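Local coordinates for pullulanase (Klebsiella oxytoca, PDB 2YOC), which hydrolyses the alpha-1,6-glucosidic linkages of pullulan and related branched alpha-glucans, at residues 369-374 with 567-572. Numbering follows the deposited sequence.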
# COMPACT_ATOMS: atom_id res chain seq x y z
N ALA B 369 31.37 -32.71 31.36
CA ALA B 369 32.69 -32.42 31.95
C ALA B 369 32.71 -30.98 32.40
O ALA B 369 32.16 -30.12 31.70
CB ALA B 369 33.80 -32.64 30.92
N HIS B 370 33.30 -30.70 33.56
CA HIS B 370 33.39 -29.33 34.08
C HIS B 370 34.83 -28.84 34.17
O HIS B 370 35.04 -27.65 34.36
CB HIS B 370 32.62 -29.14 35.40
CG HIS B 370 31.14 -29.29 35.28
ND1 HIS B 370 30.45 -28.81 34.17
CD2 HIS B 370 30.25 -29.86 36.13
CE1 HIS B 370 29.18 -29.14 34.37
NE2 HIS B 370 29.01 -29.76 35.54
N SER B 371 35.78 -29.77 34.01
CA SER B 371 37.24 -29.56 33.98
C SER B 371 37.83 -30.62 33.03
O SER B 371 37.27 -31.72 32.95
CB SER B 371 37.85 -29.71 35.37
OG SER B 371 39.23 -29.40 35.43
N LEU B 372 38.93 -30.29 32.31
CA LEU B 372 39.59 -31.21 31.35
C LEU B 372 41.13 -31.19 31.44
O LEU B 372 41.70 -30.30 32.07
CB LEU B 372 39.20 -30.85 29.91
CG LEU B 372 37.72 -30.69 29.53
CD1 LEU B 372 37.58 -29.59 28.51
CD2 LEU B 372 37.15 -31.99 28.97
N SER B 373 41.80 -32.14 30.75
CA SER B 373 43.27 -32.21 30.58
C SER B 373 43.61 -31.33 29.34
O SER B 373 42.69 -30.77 28.73
CB SER B 373 43.69 -33.65 30.30
OG SER B 373 43.19 -34.08 29.05
N THR B 374 44.91 -31.21 28.95
CA THR B 374 45.31 -30.42 27.78
C THR B 374 44.68 -31.00 26.51
O THR B 374 44.68 -32.22 26.32
CB THR B 374 46.84 -30.30 27.68
OG1 THR B 374 47.34 -29.78 28.90
CG2 THR B 374 47.31 -29.42 26.53
N THR B 567 43.54 -25.21 36.52
CA THR B 567 44.09 -23.84 36.37
C THR B 567 43.15 -22.88 35.58
O THR B 567 42.92 -21.76 36.04
CB THR B 567 45.55 -23.88 35.92
OG1 THR B 567 46.35 -24.13 37.07
CG2 THR B 567 46.01 -22.59 35.28
N ARG B 568 42.59 -23.35 34.46
CA ARG B 568 41.71 -22.54 33.65
C ARG B 568 40.49 -21.93 34.44
O ARG B 568 40.19 -20.72 34.28
CB ARG B 568 41.34 -23.25 32.33
CG ARG B 568 40.44 -24.47 32.48
CD ARG B 568 40.11 -25.12 31.15
NE ARG B 568 41.15 -26.02 30.65
CZ ARG B 568 40.97 -26.87 29.64
NH1 ARG B 568 39.81 -26.94 29.02
NH2 ARG B 568 41.96 -27.66 29.25
N ILE B 569 39.85 -22.74 35.32
CA ILE B 569 38.71 -22.35 36.17
C ILE B 569 39.06 -21.18 37.06
O ILE B 569 38.31 -20.20 37.06
CB ILE B 569 38.15 -23.54 36.99
CG1 ILE B 569 37.72 -24.67 36.06
CG2 ILE B 569 37.00 -23.09 37.93
CD1 ILE B 569 37.82 -25.96 36.64
N LYS B 570 40.19 -21.24 37.82
CA LYS B 570 40.53 -20.10 38.65
C LYS B 570 40.85 -18.88 37.81
O LYS B 570 40.35 -17.81 38.12
CB LYS B 570 41.65 -20.40 39.66
CG LYS B 570 41.65 -19.44 40.86
CD LYS B 570 42.98 -19.53 41.62
CE LYS B 570 43.06 -18.70 42.87
NZ LYS B 570 44.10 -19.25 43.81
N GLU B 571 41.60 -19.05 36.72
CA GLU B 571 41.98 -17.96 35.82
C GLU B 571 40.79 -17.24 35.19
O GLU B 571 40.76 -16.00 35.21
CB GLU B 571 42.95 -18.45 34.75
CG GLU B 571 44.28 -18.91 35.33
CD GLU B 571 45.46 -18.98 34.38
OE1 GLU B 571 45.32 -18.66 33.18
OE2 GLU B 571 46.56 -19.30 34.89
N PHE B 572 39.82 -18.00 34.65
CA PHE B 572 38.59 -17.48 34.04
C PHE B 572 37.85 -16.63 35.09
O PHE B 572 37.54 -15.47 34.83
CB PHE B 572 37.69 -18.64 33.61
CG PHE B 572 36.50 -18.25 32.79
CD1 PHE B 572 35.39 -17.66 33.38
CD2 PHE B 572 36.45 -18.54 31.45
CE1 PHE B 572 34.27 -17.34 32.63
CE2 PHE B 572 35.31 -18.25 30.70
CZ PHE B 572 34.23 -17.63 31.29
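R568 reaches L372 and S373 from the first turn of its helix by two torsions: chi1 of 69° sets CG between the backbone N and the carbonyl carbon, and chi3 of 82° bends the chain about CG-CD and so places NE. In the neighbouring I569, chi2 of 151° extends the side chain to CD1, the atom that meets S371. The side chains of R568 and L372 cross obliquely, NH1 lying 3.5 Å from L372 CD1, while L372 O sits over one face of the guanidinium, 3.9 Å from NH2. NH2 also comes to 3.2 Å from S373 O, which approaches at a slant. Leucine suits this spot by setting a branched hydrocarbon against NH1; the carbonyl over the group is backbone and does not depend on the side chain. Beside this polar cluster, I569 CD1 lies 3.9 Å from S371 OG and 4.0 Å from H370 O; a methyl fits here because it asks for no hydrogen bond, and S371 OG already has one to Q380 of the adjoining strand. Arginine suits its own place by having several N-H groups to share out: NH1 bonds to P555 O and NH2 to P563 O, so carbonyls of the loop ahead of the helix fix the turn of the group. The contact thus joins the edge of the antiparallel beta domain, through strand 371-372, to the helix that runs into the third strand, 586-591, of the (beta/alpha)8 barrel. A calcium ion lies about 5 Å from the R568 side chain, and one of its ligands, E475, forms a long, weak ion pair with NH2. The ion alone would repel the guanidinium, so its acidic ligands probably offset both charges while the carbonyls stabilise the arginine as dipoles, which would couple domain junction and metal site, if only loosely.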